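Local coordinates for hypothetical protein UNP Q5LQD5_SILPO (Silicibacter pomeroyi, PDB 2IMH) that is of unknown function, belongs to the DUF1028 family and probably has a four-layered fold like that of N-terminal nucleophile hydrolases, at residues A16-A20 and D36-M41; L163-M168 and P189-L193; T179-D183 and L196-A200. All blocks are in the same frame, centred on the assembly; numbering follows the deposited sequence.

Contact 1 (A16-A20 and D36-M41); sequences AIGGA and DLNAGM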
ATOM      1  N   ALA A  16     -12.046   1.891   5.159  1.00 17.92           N
ATOM      2  CA  ALA A  16     -10.833   2.362   4.470  1.00 16.31           C
ATOM      3  C   ALA A  16     -10.061   1.176   3.922  1.00 15.66           C
ATOM      4  O   ALA A  16     -10.108   0.073   4.480  1.00 15.98           O
ATOM      5  CB  ALA A  16      -9.945   3.160   5.398  1.00 16.92           C
ATOM      6  N   ILE A  17      -9.346   1.425   2.836  1.00 14.13           N
ATOM      7  CA  ILE A  17      -8.413   0.445   2.274  1.00 14.66           C
ATOM      8  C   ILE A  17      -7.052   1.124   2.177  1.00 13.77           C
ATOM      9  O   ILE A  17      -6.965   2.354   2.063  1.00 13.81           O
ATOM     10  CB  ILE A  17      -8.887  -0.097   0.904  1.00 14.60           C
ATOM     11  CG1 ILE A  17      -9.121   1.036  -0.121  1.00 15.14           C
ATOM     12  CG2 ILE A  17     -10.121  -0.999   1.104  1.00 15.50           C
ATOM     13  CD1 ILE A  17      -9.410   0.534  -1.555  1.00 16.21           C
ATOM     14  N   GLY A  18      -5.988   0.343   2.261  1.00 14.59           N
ATOM     15  CA  GLY A  18      -4.675   0.956   2.142  1.00 14.51           C
ATOM     16  C   GLY A  18      -3.546  -0.000   1.899  1.00 14.44           C
ATOM     17  O   GLY A  18      -3.739  -1.208   1.800  1.00 13.83           O
ATOM     18  N   GLY A  19      -2.357   0.568   1.773  1.00 13.87           N
ATOM     19  CA  GLY A  19      -1.159  -0.248   1.600  1.00 14.64           C
ATOM     20  C   GLY A  19       0.063   0.573   1.954  1.00 14.98           C
ATOM     21  O   GLY A  19      -0.010   1.811   2.054  1.00 15.93           O
ATOM     22  N   ALA A  20       1.179  -0.116   2.137  1.00 14.46           N
ATOM     23  CA  ALA A  20       2.443   0.547   2.419  1.00 14.45           C
ATOM     24  C   ALA A  20       3.560  -0.309   1.882  1.00 14.82           C
ATOM     25  O   ALA A  20       3.414  -1.528   1.790  1.00 14.26           O
ATOM     26  CB  ALA A  20       2.603   0.771   3.886  1.00 15.79           C
ATOM     27  N   ASP A  36      -8.350   1.680  -5.522  1.00 16.24           N
ATOM     28  CA  ASP A  36      -9.570   2.371  -5.937  1.00 16.48           C
ATOM     29  C   ASP A  36     -10.708   1.873  -5.062  1.00 16.34           C
ATOM     30  O   ASP A  36     -10.882   0.658  -4.871  1.00 16.32           O
ATOM     31  CB  ASP A  36      -9.868   2.096  -7.418  1.00 17.23           C
ATOM     32  CG  ASP A  36     -10.897   3.055  -8.004  1.00 20.72           C
ATOM     33  OD1 ASP A  36     -11.881   3.407  -7.313  1.00 24.72           O
ATOM     34  OD2 ASP A  36     -10.717   3.451  -9.185  1.00 25.21           O
ATOM     35  N   LEU A  37     -11.450   2.817  -4.484  1.00 15.85           N
ATOM     36  CA  LEU A  37     -12.565   2.486  -3.616  1.00 16.42           C
ATOM     37  C   LEU A  37     -13.672   1.710  -4.326  1.00 16.46           C
ATOM     38  O   LEU A  37     -14.559   1.143  -3.662  1.00 17.55           O
ATOM     39  CB  LEU A  37     -13.120   3.746  -2.950  1.00 16.29           C
ATOM     40  CG  LEU A  37     -12.196   4.406  -1.932  1.00 15.85           C
ATOM     41  CD1 LEU A  37     -12.723   5.800  -1.640  1.00 19.27           C
ATOM     42  CD2 LEU A  37     -12.134   3.573  -0.646  1.00 19.22           C
ATOM     43  N   ASN A  38     -13.592   1.632  -5.653  1.00 17.05           N
ATOM     44  CA  ASN A  38     -14.532   0.813  -6.398  1.00 17.58           C
ATOM     45  C   ASN A  38     -13.969  -0.569  -6.765  1.00 17.26           C
ATOM     46  O   ASN A  38     -14.565  -1.291  -7.577  1.00 17.14           O
ATOM     47  CB  ASN A  38     -15.023   1.565  -7.638  1.00 19.17           C
ATOM     48  CG  ASN A  38     -13.955   1.740  -8.696  1.00 20.70           C
ATOM     49  OD1 ASN A  38     -12.947   1.028  -8.729  1.00 24.35           O
ATOM     50  ND2 ASN A  38     -14.175   2.703  -9.590  1.00 25.30           N
ATOM     51  N   ALA A  39     -12.833  -0.941  -6.174  1.00 16.65           N
ATOM     52  CA  ALA A  39     -12.146  -2.163  -6.584  1.00 16.31           C
ATOM     53  C   ALA A  39     -11.422  -2.874  -5.430  1.00 16.27           C
ATOM     54  O   ALA A  39     -11.642  -4.073  -5.167  1.00 16.66           O
ATOM     55  CB  ALA A  39     -11.149  -1.837  -7.709  1.00 16.63           C
ATOM     56  N   GLY A  40     -10.551  -2.142  -4.747  1.00 15.63           N
ATOM     57  CA  GLY A  40      -9.617  -2.760  -3.789  1.00 15.31           C
ATOM     58  C   GLY A  40      -8.217  -2.183  -3.948  1.00 15.71           C
ATOM     59  O   GLY A  40      -8.064  -1.056  -4.447  1.00 16.24           O
HETATM   60  N   MSE A  41      -7.206  -2.953  -3.537  1.00 15.44           N
HETATM   61  CA  MSE A  41      -5.811  -2.497  -3.541  1.00 15.92           C
HETATM   62  C   MSE A  41      -4.946  -3.457  -4.341  1.00 15.78           C
HETATM   63  O   MSE A  41      -5.241  -4.657  -4.415  1.00 15.54           O
HETATM   64  CB  MSE A  41      -5.260  -2.467  -2.108  1.00 16.05           C
HETATM   65  CG  MSE A  41      -5.896  -1.447  -1.175  1.00 18.32           C
HETATM   66 SE   MSE A  41      -5.473   0.426  -1.605  1.00 24.66          SE
HETATM   67  CE  MSE A  41      -3.498   0.294  -1.611  1.00 18.93           C
TER
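Ile-17 and Met-41 meet in the apolar interior between two antiparallel beta sheets, strand 16-23 belonging to the six-stranded sheet and strand 40-45 to the four-stranded one. The contact illustrates face-to-face sheet packing, and layering of this kind is consistent with the sandwich core of Ntn-hydrolase folds. The selenomethionine at Met-41 bends twice (chi2 -69°, chi3 -54°), which carries its methyl over the flat backbone between two glycines: CE lies 3.5 Å from Gly-18 C and 3.6 Å from Gly-19 N. On the side of Gly-19 that faces the methyl there is no side chain to keep it off, and so the bare main chain of Gly-18 and Gly-19 forms the packing surface. Ile-17 packs beside it. With chi1 at 56°, its CG1 branch is tucked over its own backbone and crosses the selenomethionine side chain, Ile-17 CB lying 3.9 Å from Met-41 CG and Ile-17 CG1 4.0 Å from Met-41 SE. Leu-37 adds its CD2 methyl, 4.0 Å from Ile-17 CG1. At the tip of its side chain, Ile-17 CD1 rests 3.6 Å from both Asp-36 O and Gly-40 O. Those carbonyls belong to a compact turn, in which Asp-36 O accepts from Ala-39 N and Gly-40 N in a classic beta bulge and Asp-36 OD1 takes the Asn-38 N-H in an Asx turn. The other carboxylate oxygen, OD2, forms a salt bridge with Arg-62. Met-89, on strand 85-90, touches both Ile-17 and Met-41. Cohesion therefore rests on apolar packing, with no polar bond between the segments, while the turn's own backbone bonds help fix the carbonyls that Ile-17 CD1 meets.

Contact 2 (L163-M168 and P189-L193); sequences LLSAAM and PIGAL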
ATOM      1  N   LEU A 163      17.173   0.424   2.926  1.00 20.60           N
ATOM      2  CA  LEU A 163      16.051   0.890   2.136  1.00 18.66           C
ATOM      3  C   LEU A 163      16.311   2.316   1.657  1.00 17.45           C
ATOM      4  O   LEU A 163      16.950   3.092   2.371  1.00 17.02           O
ATOM      5  CB  LEU A 163      14.778   0.864   2.987  1.00 17.89           C
ATOM      6  CG  LEU A 163      14.313  -0.516   3.476  1.00 19.10           C
ATOM      7  CD1 LEU A 163      13.233  -0.396   4.540  1.00 19.37           C
ATOM      8  CD2 LEU A 163      13.816  -1.366   2.317  1.00 17.85           C
ATOM      9  N   LEU A 164      15.797   2.653   0.473  1.00 16.29           N
ATOM     10  CA  LEU A 164      15.955   3.997  -0.083  1.00 16.74           C
ATOM     11  C   LEU A 164      14.624   4.721  -0.310  1.00 16.49           C
ATOM     12  O   LEU A 164      14.612   5.955  -0.449  1.00 17.28           O
ATOM     13  CB  LEU A 164      16.750   3.980  -1.398  1.00 17.15           C
ATOM     14  CG  LEU A 164      18.228   3.585  -1.330  1.00 18.84           C
ATOM     15  CD1 LEU A 164      18.813   3.648  -2.749  1.00 20.21           C
ATOM     16  CD2 LEU A 164      18.985   4.499  -0.336  1.00 21.13           C
ATOM     17  N   SER A 165      13.516   3.977  -0.356  1.00 15.41           N
ATOM     18  CA  SER A 165      12.191   4.625  -0.523  1.00 15.32           C
ATOM     19  C   SER A 165      11.094   3.915   0.259  1.00 15.32           C
ATOM     20  O   SER A 165      11.183   2.714   0.551  1.00 14.18           O
ATOM     21  CB  SER A 165      11.826   4.750  -2.003  1.00 15.29           C
ATOM     22  OG  SER A 165      11.570   3.474  -2.605  1.00 15.54           O
ATOM     23  N   ALA A 166      10.057   4.662   0.607  1.00 15.02           N
ATOM     24  CA  ALA A 166       8.920   4.115   1.338  1.00 15.11           C
ATOM     25  C   ALA A 166       7.691   4.904   0.927  1.00 14.96           C
ATOM     26  O   ALA A 166       7.801   6.063   0.502  1.00 14.90           O
ATOM     27  CB  ALA A 166       9.137   4.231   2.857  1.00 15.23           C
ATOM     28  N   ALA A 167       6.520   4.275   1.031  1.00 14.78           N
ATOM     29  CA  ALA A 167       5.273   4.952   0.710  1.00 14.33           C
ATOM     30  C   ALA A 167       4.081   4.339   1.420  1.00 14.79           C
ATOM     31  O   ALA A 167       4.121   3.177   1.861  1.00 13.67           O
ATOM     32  CB  ALA A 167       5.030   4.930  -0.781  1.00 14.38           C
HETATM   33  N   MSE A 168       3.008   5.123   1.460  1.00 15.44           N
HETATM   34  CA  MSE A 168       1.727   4.662   1.974  0.50 18.37           C
HETATM   35  C   MSE A 168       0.634   5.237   1.096  1.00 16.47           C
HETATM   36  O   MSE A 168       0.789   6.322   0.521  1.00 15.88           O
HETATM   37  CB  MSE A 168       1.510   5.120   3.422  0.50 17.96           C
HETATM   38  CG  MSE A 168       0.341   4.436   4.130  0.50 21.49           C
HETATM   39 SE   MSE A 168       0.428   4.628   6.081  0.50 29.34          SE
HETATM   40  CE  MSE A 168       2.098   3.664   6.308  0.50 27.70           C
ATOM     41  N   PRO A 189      14.157   5.969   4.937  1.00 17.00           N
ATOM     42  CA  PRO A 189      12.933   6.405   4.278  1.00 15.84           C
ATOM     43  C   PRO A 189      11.701   6.109   5.145  1.00 15.59           C
ATOM     44  O   PRO A 189      10.746   6.875   5.107  1.00 15.69           O
ATOM     45  CB  PRO A 189      12.943   5.624   2.954  1.00 16.69           C
ATOM     46  CG  PRO A 189      13.734   4.395   3.265  1.00 16.30           C
ATOM     47  CD  PRO A 189      14.813   4.880   4.192  1.00 16.96           C
ATOM     48  N   ILE A 190      11.711   5.041   5.934  1.00 15.14           N
ATOM     49  CA  ILE A 190      10.524   4.758   6.761  1.00 15.88           C
ATOM     50  C   ILE A 190      10.323   5.859   7.818  1.00 16.45           C
ATOM     51  O   ILE A 190       9.199   6.327   8.034  1.00 16.98           O
ATOM     52  CB  ILE A 190      10.537   3.354   7.410  1.00 15.91           C
ATOM     53  CG1 ILE A 190      10.628   2.268   6.330  1.00 16.28           C
ATOM     54  CG2 ILE A 190       9.291   3.191   8.272  1.00 14.64           C
ATOM     55  CD1 ILE A 190      10.764   0.841   6.897  1.00 15.84           C
ATOM     56  N   GLY A 191      11.420   6.276   8.451  1.00 16.95           N
ATOM     57  CA  GLY A 191      11.374   7.362   9.445  1.00 17.21           C
ATOM     58  C   GLY A 191      10.859   8.640   8.814  1.00 17.04           C
ATOM     59  O   GLY A 191      10.041   9.384   9.412  1.00 17.20           O
ATOM     60  N   ALA A 192      11.331   8.902   7.603  1.00 16.44           N
ATOM     61  CA  ALA A 192      10.927  10.118   6.902  1.00 16.40           C
ATOM     62  C   ALA A 192       9.439  10.052   6.542  1.00 16.64           C
ATOM     63  O   ALA A 192       8.735  11.072   6.575  1.00 17.35           O
ATOM     64  CB  ALA A 192      11.786  10.341   5.671  1.00 16.11           C
ATOM     65  N   LEU A 193       8.975   8.849   6.188  1.00 16.78           N
ATOM     66  CA  LEU A 193       7.552   8.618   5.947  1.00 16.70           C
ATOM     67  C   LEU A 193       6.719   8.907   7.179  1.00 17.30           C
ATOM     68  O   LEU A 193       5.688   9.551   7.070  1.00 16.92           O
ATOM     69  CB  LEU A 193       7.290   7.182   5.483  1.00 16.96           C
ATOM     70  CG  LEU A 193       5.861   6.875   5.011  1.00 16.24           C
ATOM     71  CD1 LEU A 193       5.411   7.766   3.861  1.00 17.31           C
ATOM     72  CD2 LEU A 193       5.787   5.383   4.606  1.00 16.85           C
TER
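Leu-193 projects its CG directly opposite its own backbone N (chi1 -172°), which sends CD2 to the backbone of Ala-167, whereas Ile-190 swings CG1 beside its N (chi1 -59°) and so extends CD1 to the end of the Leu-163 side chain. Pro-189, just before Ile-190, opens the helical segment. This is helix-on-sheet packing, the outer layer of an alpha/beta sandwich: the axes of helix 189-193 and strand 165-168 come within 7.2 Å of each other, with 35° between the two segment directions. The small side chain of Ala-166 is consistent with so close an approach. Its CB meets three helix residues, being 3.8 Å from Pro-189 O and 4.0 Å from Leu-193 CD2, with Ile-190 a little further off. The proline ring lies against the residues leading into the strand, where Pro-189 CG is 3.7 Å from Leu-163 CB and Pro-189 CB touches the backbone of Ser-165. Leu-164 and Ser-165 form a classic beta bulge opposite Thr-23, and Ser-165, whose CB points away from the helix, bonds through its hydroxyl to Ser-25 O and Val-28 N. Helix 142-155 borders the contact as well, Leu-146 and Leu-147 touching Met-168 and Ile-151 touching Ile-190. Throughout, carbon packs on carbon or on peptide groups, and most of the residues involved are buried. At the Leu-163 end, the leucine and isoleucine chains run obliquely past one another with their CD1 methyls 3.6 Å apart, and nearby Pro-189 CD sits just 3.3 Å from Leu-163 O.

Contact 3 (T179-D183 and L196-A200); sequences TLRID and LYQKA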
ATOM      1  N   THR A 179      -1.909   9.955   0.060  1.00 16.45           N
ATOM      2  CA  THR A 179      -0.822   9.362  -0.709  1.00 16.59           C
ATOM      3  C   THR A 179       0.467  10.042  -0.227  1.00 16.41           C
ATOM      4  O   THR A 179       0.638  11.249  -0.398  1.00 16.50           O
ATOM      5  CB  THR A 179      -1.010   9.520  -2.243  1.00 17.24           C
ATOM      6  OG1 THR A 179       0.251   9.295  -2.876  1.00 17.53           O
ATOM      7  CG2 THR A 179      -1.475  10.942  -2.625  1.00 17.63           C
ATOM      8  N   LEU A 180       1.340   9.254   0.400  1.00 16.57           N
ATOM      9  CA  LEU A 180       2.539   9.780   1.056  1.00 15.76           C
ATOM     10  C   LEU A 180       3.734   9.026   0.523  1.00 15.81           C
ATOM     11  O   LEU A 180       3.826   7.793   0.687  1.00 15.48           O
ATOM     12  CB  LEU A 180       2.455   9.599   2.576  1.00 15.94           C
ATOM     13  CG  LEU A 180       1.199  10.213   3.214  1.00 15.44           C
ATOM     14  CD1 LEU A 180       1.113   9.889   4.706  1.00 16.39           C
ATOM     15  CD2 LEU A 180       1.091  11.708   2.937  1.00 16.57           C
ATOM     16  N   ARG A 181       4.640   9.762  -0.115  1.00 15.85           N
ATOM     17  CA  ARG A 181       5.794   9.145  -0.764  1.00 15.47           C
ATOM     18  C   ARG A 181       7.105   9.760  -0.334  1.00 15.68           C
ATOM     19  O   ARG A 181       7.261  10.986  -0.340  1.00 16.24           O
ATOM     20  CB  ARG A 181       5.644   9.202  -2.286  1.00 15.36           C
ATOM     21  CG  ARG A 181       4.684   8.118  -2.793  1.00 16.86           C
ATOM     22  CD  ARG A 181       4.367   8.251  -4.248  1.00 16.77           C
ATOM     23  NE  ARG A 181       5.548   8.370  -5.101  1.00 16.03           N
ATOM     24  CZ  ARG A 181       5.462   8.464  -6.426  1.00 17.02           C
ATOM     25  NH1 ARG A 181       4.266   8.414  -7.007  1.00 15.02           N
ATOM     26  NH2 ARG A 181       6.552   8.597  -7.163  1.00 17.92           N
ATOM     27  N   ILE A 182       8.019   8.891   0.082  1.00 15.14           N
ATOM     28  CA  ILE A 182       9.436   9.224   0.194  1.00 15.35           C
ATOM     29  C   ILE A 182      10.118   8.476  -0.940  1.00 15.26           C
ATOM     30  O   ILE A 182      10.315   7.261  -0.861  1.00 15.40           O
ATOM     31  CB  ILE A 182      10.024   8.772   1.562  1.00 15.57           C
ATOM     32  CG1 ILE A 182       9.202   9.335   2.746  1.00 16.43           C
ATOM     33  CG2 ILE A 182      11.502   9.163   1.672  1.00 15.76           C
ATOM     34  CD1 ILE A 182       9.159  10.858   2.835  1.00 16.96           C
ATOM     35  N   ASP A 183      10.430   9.187  -2.023  1.00 14.87           N
ATOM     36  CA  ASP A 183      10.917   8.508  -3.236  1.00 15.32           C
ATOM     37  C   ASP A 183      12.419   8.238  -3.175  1.00 16.23           C
ATOM     38  O   ASP A 183      12.943   7.394  -3.921  1.00 15.85           O
ATOM     39  CB  ASP A 183      10.580   9.332  -4.484  1.00 14.94           C
ATOM     40  CG  ASP A 183       9.138   9.137  -4.951  1.00 16.16           C
ATOM     41  OD1 ASP A 183       8.380   8.331  -4.348  1.00 14.92           O
ATOM     42  OD2 ASP A 183       8.762   9.830  -5.927  1.00 17.46           O
ATOM     43  N   LEU A 196       6.392  12.566   7.640  1.00 16.34           N
ATOM     44  CA  LEU A 196       5.475  13.120   6.647  1.00 16.14           C
ATOM     45  C   LEU A 196       4.034  12.817   7.025  1.00 15.79           C
ATOM     46  O   LEU A 196       3.147  13.675   6.903  1.00 15.56           O
ATOM     47  CB  LEU A 196       5.801  12.553   5.253  1.00 16.61           C
ATOM     48  CG  LEU A 196       4.845  12.875   4.093  1.00 15.10           C
ATOM     49  CD1 LEU A 196       4.677  14.383   3.877  1.00 15.87           C
ATOM     50  CD2 LEU A 196       5.378  12.211   2.848  1.00 17.04           C
ATOM     51  N   TYR A 197       3.803  11.592   7.486  1.00 15.68           N
ATOM     52  CA  TYR A 197       2.481  11.184   7.955  1.00 15.76           C
ATOM     53  C   TYR A 197       1.961  12.097   9.079  1.00 16.22           C
ATOM     54  O   TYR A 197       0.806  12.529   9.037  1.00 16.30           O
ATOM     55  CB  TYR A 197       2.491   9.705   8.382  1.00 17.19           C
ATOM     56  CG  TYR A 197       1.253   9.349   9.158  1.00 17.10           C
ATOM     57  CD1 TYR A 197       0.056   9.074   8.506  1.00 20.34           C
ATOM     58  CD2 TYR A 197       1.273   9.318  10.552  1.00 19.12           C
ATOM     59  CE1 TYR A 197      -1.104   8.762   9.226  1.00 21.00           C
ATOM     60  CE2 TYR A 197       0.123   9.001  11.283  1.00 21.11           C
ATOM     61  CZ  TYR A 197      -1.055   8.731  10.607  1.00 21.31           C
ATOM     62  OH  TYR A 197      -2.188   8.423  11.326  1.00 25.79           O
ATOM     63  N   GLN A 198       2.800  12.397  10.067  1.00 16.01           N
ATOM     64  CA  GLN A 198       2.369  13.274  11.153  0.50 16.32           C
ATOM     65  C   GLN A 198       2.010  14.657  10.631  1.00 16.50           C
ATOM     66  O   GLN A 198       0.986  15.244  11.037  1.00 17.37           O
ATOM     67  CB  GLN A 198       3.416  13.359  12.265  0.50 16.24           C
ATOM     68  CG  GLN A 198       3.672  12.037  13.001  0.50 16.39           C
ATOM     69  CD  GLN A 198       2.418  11.375  13.553  0.50 15.92           C
ATOM     70  OE1 GLN A 198       2.354  10.151  13.639  0.50 21.27           O
ATOM     71  NE2 GLN A 198       1.423  12.173  13.933  0.50 15.45           N
ATOM     72  N   LYS A 199       2.822  15.174   9.720  1.00 15.87           N
ATOM     73  CA  LYS A 199       2.565  16.489   9.159  1.00 16.54           C
ATOM     74  C   LYS A 199       1.275  16.503   8.330  1.00 15.81           C
ATOM     75  O   LYS A 199       0.552  17.499   8.319  1.00 16.08           O
ATOM     76  CB  LYS A 199       3.755  16.951   8.327  1.00 16.97           C
ATOM     77  CG  LYS A 199       4.939  17.408   9.185  1.00 17.85           C
ATOM     78  CD  LYS A 199       6.152  17.767   8.319  1.00 19.21           C
ATOM     79  CE  LYS A 199       7.289  18.399   9.152  1.00 19.71           C
ATOM     80  NZ  LYS A 199       7.889  17.523  10.196  1.00 21.06           N
ATOM     81  N   ALA A 200       0.990  15.383   7.661  1.00 15.54           N
ATOM     82  CA  ALA A 200      -0.126  15.322   6.720  1.00 16.00           C
ATOM     83  C   ALA A 200      -1.465  15.065   7.408  1.00 16.08           C
ATOM     84  O   ALA A 200      -2.536  15.155   6.772  1.00 17.24           O
ATOM     85  CB  ALA A 200       0.144  14.275   5.624  1.00 16.39           C
TER
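Leu-180 and Tyr-197 mark the nearest backbone approach here, their CA atoms 7.0 Å apart, as helix 196-200 runs over strand 179-182 at 147° between their directions and with 9.5 Å between the axes. The strand is an outermost one of the six-stranded sheet, so the contact shows how a helix packs near a sheet margin. Leu-180 is the central side chain, and its two methyls divide the work. CD1 reaches toward the helix backbone, 3.8 Å from Tyr-197 CA, and lies at the edge of the tyrosine ring near its plane, without stacking on a face. CD2 goes instead to Ala-200, whose CB is 3.8 Å away. From the helix, Leu-196 answers mainly with its CD2 branch: CG stands anti to N (chi1 173°), and CD2 drops onto the strand, 3.9 Å from Leu-180 CB, similarly near the backbone of Arg-181, and 4.0 Å from Ile-182 CD1. The Ile-182 and Leu-196 side chains lie alongside, running in opposite directions. Tyr-197 also touches Glu-143, Arg-144 and Leu-147, tying its own helix to helix 142-155. Arg-181, whose CB points away from the helix, pairs with Asp-183 just past the strand's end and grips it side-on: NE gives a bond of 2.9 Å to Asp-183 OD1 on its syn lone pair, nearly in the guanidinium plane, while NH2 completes the salt bridge to Asp-183 OD2, tilted 24° from that plane. Two bonds, one to each oxygen, restrain the rotation of both groups. Chemically the work is thus divided, with aliphatic residues holding the helix to the strand by packing and an ion pair linking Arg-181 to the residue that follows the strand.

Following the chain from its N terminus, contact 1 closes first: the 15 residues between its segments, partly helix and partly strand, lead from the six-stranded sheet to the four-stranded one. Contacts 2 and 3 come later and cross. Contact 2 closes a loop of 20 residues holding most of the hairpin of strands 165-172 and 175-182; contact 3 closes 12 that include the start of helix 189-200. The hairpin is thereby joined to the helix that follows it. The crossing pair shares backbone hydrogen bonds, Ala-166 with Ile-182 and Met-168 with Leu-180. Contact 1 meets contact 2 where Ala-20 packs on Met-168, while contact 3 lies about 17 Å from contact 1, centre to centre.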